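Local coordinates for glyoxalase family protein (Enterococcus faecalis, PDB 2P25) that belongs to the glyoxalase/bleomycin resistance/dioxygenase superfamily and pairs two similar four-stranded mixed sheets within each chain of a two-chain assembly, at residues Thr19-Arg33 with Leu45-Ile58. Sequence-based numbering, arbitrary orientation.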
loop_
_atom_site.group_PDB
_atom_site.type_symbol
_atom_site.label_atom_id
_atom_site.label_comp_id
_atom_site.label_asym_id
_atom_site.label_seq_id
_atom_site.Cartn_x
_atom_site.Cartn_y
_atom_site.Cartn_z
ATOM N N THR A 19 -5.217 11.153 -12.821
ATOM C CA THR A 19 -5.476 10.717 -11.446
ATOM C C THR A 19 -6.956 10.953 -11.106
ATOM O O THR A 19 -7.635 10.058 -10.579
ATOM C CB THR A 19 -4.555 11.446 -10.446
ATOM O OG1 THR A 19 -3.180 11.146 -10.740
ATOM C CG2 THR A 19 -4.852 10.994 -9.013
ATOM N N LYS A 20 -7.483 12.134 -11.436
ATOM C CA LYS A 20 -8.918 12.391 -11.193
ATOM C C LYS A 20 -9.801 11.457 -12.033
ATOM O O LYS A 20 -10.779 10.897 -11.528
ATOM C CB LYS A 20 -9.284 13.865 -11.480
ATOM C CG LYS A 20 -8.656 14.889 -10.534
ATOM C CD LYS A 20 -9.169 14.712 -9.117
ATOM C CE LYS A 20 -9.026 15.994 -8.271
ATOM N NZ LYS A 20 -10.074 17.021 -8.566
ATOM N N ASN A 21 -9.447 11.273 -13.307
ATOM C CA ASN A 21 -10.260 10.438 -14.197
ATOM C C ASN A 21 -10.328 9.007 -13.653
ATOM O O ASN A 21 -11.401 8.399 -13.599
ATOM C CB ASN A 21 -9.659 10.493 -15.598
ATOM C CG ASN A 21 -10.450 9.713 -16.619
ATOM O OD1 ASN A 21 -11.608 10.037 -16.931
ATOM N ND2 ASN A 21 -9.818 8.685 -17.176
ATOM N N PHE A 22 -9.197 8.496 -13.189
ATOM C CA PHE A 22 -9.120 7.100 -12.755
ATOM C C PHE A 22 -9.655 6.899 -11.336
ATOM O O PHE A 22 -10.605 6.138 -11.121
ATOM C CB PHE A 22 -7.672 6.604 -12.870
ATOM C CG PHE A 22 -7.503 5.132 -12.582
ATOM C CD1 PHE A 22 -7.596 4.180 -13.626
ATOM C CD2 PHE A 22 -7.209 4.696 -11.290
ATOM C CE1 PHE A 22 -7.406 2.796 -13.353
ATOM C CE2 PHE A 22 -7.003 3.324 -10.995
ATOM C CZ PHE A 22 -7.137 2.363 -12.036
ATOM N N TYR A 23 -9.048 7.556 -10.358
ATOM C CA TYR A 23 -9.415 7.295 -8.962
ATOM C C TYR A 23 -10.749 7.887 -8.521
ATOM O O TYR A 23 -11.489 7.271 -7.776
ATOM C CB TYR A 23 -8.298 7.737 -8.015
ATOM C CG TYR A 23 -7.093 6.843 -8.089
ATOM C CD1 TYR A 23 -7.069 5.635 -7.411
ATOM C CD2 TYR A 23 -5.963 7.197 -8.859
ATOM C CE1 TYR A 23 -5.971 4.795 -7.471
ATOM C CE2 TYR A 23 -4.849 6.351 -8.930
ATOM C CZ TYR A 23 -4.858 5.161 -8.222
ATOM O OH TYR A 23 -3.786 4.296 -8.241
ATOM N N VAL A 24 -11.027 9.106 -8.966
ATOM C CA VAL A 24 -12.251 9.769 -8.567
ATOM C C VAL A 24 -13.398 9.351 -9.480
ATOM O O VAL A 24 -14.426 8.851 -8.993
ATOM C CB VAL A 24 -12.068 11.300 -8.509
ATOM C CG1 VAL A 24 -13.416 12.008 -8.176
ATOM C CG2 VAL A 24 -10.968 11.671 -7.467
ATOM N N GLU A 25 -13.255 9.557 -10.787
ATOM C CA GLU A 25 -14.388 9.338 -11.688
ATOM C C GLU A 25 -14.751 7.866 -11.890
ATOM O O GLU A 25 -15.937 7.510 -11.891
ATOM C CB GLU A 25 -14.207 10.093 -13.029
ATOM C CG GLU A 25 -14.136 11.637 -12.882
ATOM C CD GLU A 25 -15.382 12.248 -12.223
ATOM O OE1 GLU A 25 -16.507 11.741 -12.460
ATOM O OE2 GLU A 25 -15.237 13.240 -11.468
ATOM N N LYS A 26 -13.751 7.005 -12.036
ATOM C CA LYS A 26 -14.006 5.609 -12.307
ATOM C C LYS A 26 -14.109 4.744 -11.071
ATOM O O LYS A 26 -15.090 4.018 -10.905
ATOM C CB LYS A 26 -12.981 5.051 -13.307
ATOM C CG LYS A 26 -13.047 5.794 -14.611
ATOM C CD LYS A 26 -11.983 5.346 -15.601
ATOM C CE LYS A 26 -12.190 6.041 -16.940
ATOM N NZ LYS A 26 -11.139 5.663 -17.955
ATOM N N LEU A 27 -13.119 4.819 -10.195
ATOM C CA LEU A 27 -13.126 4.017 -8.972
ATOM C C LEU A 27 -14.090 4.569 -7.916
ATOM O O LEU A 27 -14.434 3.863 -6.957
ATOM C CB LEU A 27 -11.713 3.889 -8.388
ATOM C CG LEU A 27 -10.968 2.608 -8.820
ATOM C CD1 LEU A 27 -11.240 2.189 -10.261
ATOM C CD2 LEU A 27 -9.523 2.623 -8.509
ATOM N N GLY A 28 -14.507 5.822 -8.094
ATOM C CA GLY A 28 -15.538 6.414 -7.242
ATOM C C GLY A 28 -15.071 6.917 -5.897
ATOM O O GLY A 28 -15.883 7.089 -4.972
ATOM N N PHE A 29 -13.773 7.177 -5.761
ATOM C CA PHE A 29 -13.281 7.839 -4.575
ATOM C C PHE A 29 -13.797 9.277 -4.618
ATOM O O PHE A 29 -14.039 9.831 -5.707
ATOM C CB PHE A 29 -11.760 7.787 -4.537
ATOM C CG PHE A 29 -11.232 6.494 -4.037
ATOM C CD1 PHE A 29 -10.987 6.312 -2.670
ATOM C CD2 PHE A 29 -10.964 5.457 -4.917
ATOM C CE1 PHE A 29 -10.474 5.112 -2.181
ATOM C CE2 PHE A 29 -10.440 4.230 -4.445
ATOM C CZ PHE A 29 -10.207 4.063 -3.072
ATOM N N GLU A 30 -14.056 9.836 -3.445
ATOM C CA GLU A 30 -14.432 11.233 -3.351
ATOM C C GLU A 30 -13.241 12.041 -2.873
ATOM O O GLU A 30 -12.420 11.551 -2.091
ATOM C CB GLU A 30 -15.606 11.388 -2.378
ATOM C CG GLU A 30 -16.932 10.845 -2.960
ATOM C CD GLU A 30 -18.046 10.766 -1.937
ATOM O OE1 GLU A 30 -17.912 11.382 -0.849
ATOM O OE2 GLU A 30 -19.073 10.091 -2.231
ATOM N N VAL A 31 -13.160 13.302 -3.295
ATOM C CA VAL A 31 -12.094 14.161 -2.781
ATOM C C VAL A 31 -12.362 14.548 -1.321
ATOM O O VAL A 31 -13.448 15.042 -0.976
ATOM C CB VAL A 31 -11.927 15.445 -3.639
ATOM C CG1 VAL A 31 -10.920 16.381 -2.982
ATOM C CG2 VAL A 31 -11.502 15.089 -5.064
ATOM N N LEU A 32 -11.381 14.293 -0.468
ATOM C CA LEU A 32 -11.384 14.760 0.914
ATOM C C LEU A 32 -10.671 16.099 1.014
ATOM O O LEU A 32 -11.193 17.043 1.600
ATOM C CB LEU A 32 -10.694 13.738 1.818
ATOM C CG LEU A 32 -10.709 14.000 3.313
ATOM C CD1 LEU A 32 -12.146 14.032 3.801
ATOM C CD2 LEU A 32 -9.928 12.870 3.987
ATOM N N ARG A 33 -9.463 16.170 0.459
ATOM C CA ARG A 33 -8.726 17.424 0.397
ATOM C C ARG A 33 -7.799 17.455 -0.810
ATOM O O ARG A 33 -7.388 16.412 -1.300
ATOM C CB ARG A 33 -8.016 17.746 1.734
ATOM C CG ARG A 33 -6.846 16.902 2.107
ATOM C CD ARG A 33 -6.323 17.315 3.516
ATOM N NE ARG A 33 -7.297 17.010 4.565
ATOM C CZ ARG A 33 -7.517 15.780 5.054
ATOM N NH1 ARG A 33 -8.426 15.599 6.004
ATOM N NH2 ARG A 33 -6.830 14.732 4.600
ATOM N N LEU A 45 -3.359 14.987 -2.986
ATOM C CA LEU A 45 -4.788 14.744 -3.137
ATOM C C LEU A 45 -5.184 13.611 -2.205
ATOM O O LEU A 45 -4.679 12.476 -2.370
ATOM C CB LEU A 45 -5.066 14.399 -4.618
ATOM C CG LEU A 45 -6.484 14.095 -5.078
ATOM C CD1 LEU A 45 -7.431 15.315 -4.849
ATOM C CD2 LEU A 45 -6.511 13.617 -6.523
ATOM N N ASP A 46 -5.997 13.921 -1.188
ATOM C CA ASP A 46 -6.531 12.896 -0.264
ATOM C C ASP A 46 -7.945 12.490 -0.677
ATOM O O ASP A 46 -8.818 13.331 -0.850
ATOM C CB ASP A 46 -6.555 13.370 1.193
ATOM C CG ASP A 46 -5.158 13.612 1.765
ATOM O OD1 ASP A 46 -4.305 12.726 1.645
ATOM O OD2 ASP A 46 -4.929 14.673 2.369
ATOM N N LEU A 47 -8.155 11.187 -0.812
ATOM C CA LEU A 47 -9.414 10.643 -1.340
ATOM C C LEU A 47 -10.015 9.676 -0.338
ATOM O O LEU A 47 -9.294 9.008 0.399
ATOM C CB LEU A 47 -9.156 9.885 -2.647
ATOM C CG LEU A 47 -8.504 10.642 -3.810
ATOM C CD1 LEU A 47 -8.344 9.782 -5.045
ATOM C CD2 LEU A 47 -9.300 11.911 -4.152
ATOM N N LYS A 48 -11.338 9.583 -0.334
ATOM C CA LYS A 48 -12.012 8.770 0.641
ATOM C C LYS A 48 -13.016 7.923 -0.116
ATOM O O LYS A 48 -13.779 8.458 -0.929
ATOM C CB LYS A 48 -12.776 9.678 1.609
ATOM C CG LYS A 48 -13.211 9.041 2.928
ATOM C CD LYS A 48 -12.172 9.302 4.025
ATOM C CE LYS A 48 -12.650 8.793 5.376
ATOM N NZ LYS A 48 -12.594 7.302 5.412
ATOM N N LEU A 49 -13.008 6.616 0.135
ATOM C CA LEU A 49 -14.206 5.806 -0.151
ATOM C C LEU A 49 -14.564 4.921 1.031
ATOM O O LEU A 49 -13.788 4.045 1.430
ATOM C CB LEU A 49 -14.058 4.968 -1.428
ATOM C CG LEU A 49 -15.309 4.174 -1.859
ATOM C CD1 LEU A 49 -16.497 5.075 -2.223
ATOM C CD2 LEU A 49 -15.000 3.251 -3.008
ATOM N N GLY A 50 -15.758 5.148 1.576
ATOM C CA GLY A 50 -16.178 4.449 2.784
ATOM C C GLY A 50 -15.318 4.927 3.939
ATOM O O GLY A 50 -15.360 6.108 4.293
ATOM N N SER A 51 -14.531 4.016 4.513
ATOM C CA SER A 51 -13.725 4.320 5.686
ATOM C C SER A 51 -12.269 4.244 5.261
ATOM O O SER A 51 -11.357 4.456 6.046
ATOM C CB SER A 51 -14.032 3.338 6.823
ATOM O OG SER A 51 -13.439 2.070 6.587
ATOM N N GLN A 52 -12.085 3.948 3.979
ATOM C CA GLN A 52 -10.801 3.835 3.346
ATOM C C GLN A 52 -10.281 5.230 2.953
ATOM O O GLN A 52 -11.053 6.068 2.498
ATOM C CB GLN A 52 -10.977 2.970 2.111
ATOM C CG GLN A 52 -9.701 2.428 1.562
ATOM C CD GLN A 52 -9.847 2.012 0.129
ATOM O OE1 GLN A 52 -10.909 1.531 -0.280
ATOM N NE2 GLN A 52 -8.784 2.182 -0.648
ATOM N N GLU A 53 -8.987 5.478 3.138
ATOM C CA GLU A 53 -8.396 6.728 2.652
ATOM C C GLU A 53 -7.194 6.474 1.758
ATOM O O GLU A 53 -6.370 5.585 2.020
ATOM C CB GLU A 53 -8.031 7.637 3.816
ATOM C CG GLU A 53 -7.526 9.016 3.417
ATOM C CD GLU A 53 -7.688 10.047 4.546
ATOM O OE1 GLU A 53 -8.593 9.885 5.399
ATOM O OE2 GLU A 53 -6.905 11.023 4.569
ATOM N N LEU A 54 -7.114 7.251 0.686
ATOM C CA LEU A 54 -6.032 7.105 -0.269
ATOM C C LEU A 54 -5.385 8.466 -0.422
ATOM O O LEU A 54 -6.078 9.449 -0.678
ATOM C CB LEU A 54 -6.624 6.625 -1.601
ATOM C CG LEU A 54 -5.904 5.689 -2.525
ATOM C CD1 LEU A 54 -5.621 4.342 -1.829
ATOM C CD2 LEU A 54 -6.779 5.530 -3.758
ATOM N N GLU A 55 -4.078 8.546 -0.212
ATOM C CA GLU A 55 -3.323 9.788 -0.355
ATOM C C GLU A 55 -2.475 9.737 -1.610
ATOM O O GLU A 55 -1.612 8.870 -1.723
ATOM C CB GLU A 55 -2.421 9.912 0.841
ATOM C CG GLU A 55 -1.703 11.176 1.024
ATOM C CD GLU A 55 -1.236 11.288 2.458
ATOM O OE1 GLU A 55 -2.070 11.590 3.362
ATOM O OE2 GLU A 55 -0.048 11.040 2.677
ATOM N N ILE A 56 -2.689 10.669 -2.527
ATOM C CA ILE A 56 -1.978 10.616 -3.801
ATOM C C ILE A 56 -1.107 11.844 -3.940
ATOM O O ILE A 56 -1.606 12.975 -3.811
ATOM C CB ILE A 56 -2.940 10.495 -4.996
ATOM C CG1 ILE A 56 -3.968 9.379 -4.731
ATOM C CG2 ILE A 56 -2.139 10.275 -6.286
ATOM C CD1 ILE A 56 -4.876 9.079 -5.877
ATOM N N PHE A 57 0.180 11.629 -4.172
ATOM C CA PHE A 57 1.132 12.704 -4.422
ATOM C C PHE A 57 1.348 12.735 -5.931
ATOM O O PHE A 57 1.693 11.722 -6.506
ATOM C CB PHE A 57 2.468 12.405 -3.711
ATOM C CG PHE A 57 2.353 12.440 -2.206
ATOM C CD1 PHE A 57 2.695 13.589 -1.492
ATOM C CD2 PHE A 57 1.901 11.323 -1.517
ATOM C CE1 PHE A 57 2.571 13.614 -0.094
ATOM C CE2 PHE A 57 1.757 11.345 -0.133
ATOM C CZ PHE A 57 2.109 12.480 0.579
ATOM N N ILE A 58 1.111 13.888 -6.562
ATOM C CA ILE A 58 1.136 13.979 -8.013
ATOM C C ILE A 58 2.285 14.885 -8.447
ATOM O O ILE A 58 2.335 16.043 -8.073
ATOM C CB ILE A 58 -0.210 14.551 -8.572
ATOM C CG1 ILE A 58 -1.404 13.744 -8.035
ATOM C CG2 ILE A 58 -0.231 14.544 -10.111
ATOM C CD1 ILE A 58 -2.730 14.418 -8.213
#
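R33 and D46 meet twice, through backbone and through side chain. R33 NH2 donates to D46 OD2 at 2.9 Å, nearly straight at 166°; the acceptor lies in the guanidinium plane, but the donor stands 58° out of the carboxylate plane. CG of R33 sits between its backbone N and carbonyl carbon (chi1 71°), and a bend at chi3 turns the guanidinium edge, through NH2, back to D46 OD2. E53 OE2 adds a long salt bridge at that edge. D46 OD1 and E55 OE1, both acceptors, lie 3.0 Å apart without bonding; K44 forms salt bridges to D46 OD2 and E55 OE1.

The backbone forms a classic beta bulge: L32 and R33 both face D46, whose O accepts from L32 N (2.8 Å) and R33 N (3.2 Å), while D46 N gives to R33 O. Beyond it, E30 and K48 form an antiparallel hydrogen-bonded pair, E30 N giving to K48 O (2.9 Å) and K48 N to E30 O.

On the other face, helix 16-26 packs by carbon contacts: I56 CD1 covers one face of Y23, and V24 CG2 touches L47 CD2 at 3.7 Å. In the following loop, the F29 ring is wedged between L54 CD2 and L49 CB, each 4.0 Å from its centroid. Y23 OH and T19 OG1 bond outside, to D116 and N15 O.

Chemistry thus divides by face: an apolar helix-sheet core, and a charge network where K44 and R33 probably offset the negative charge of D46, E53 and E55.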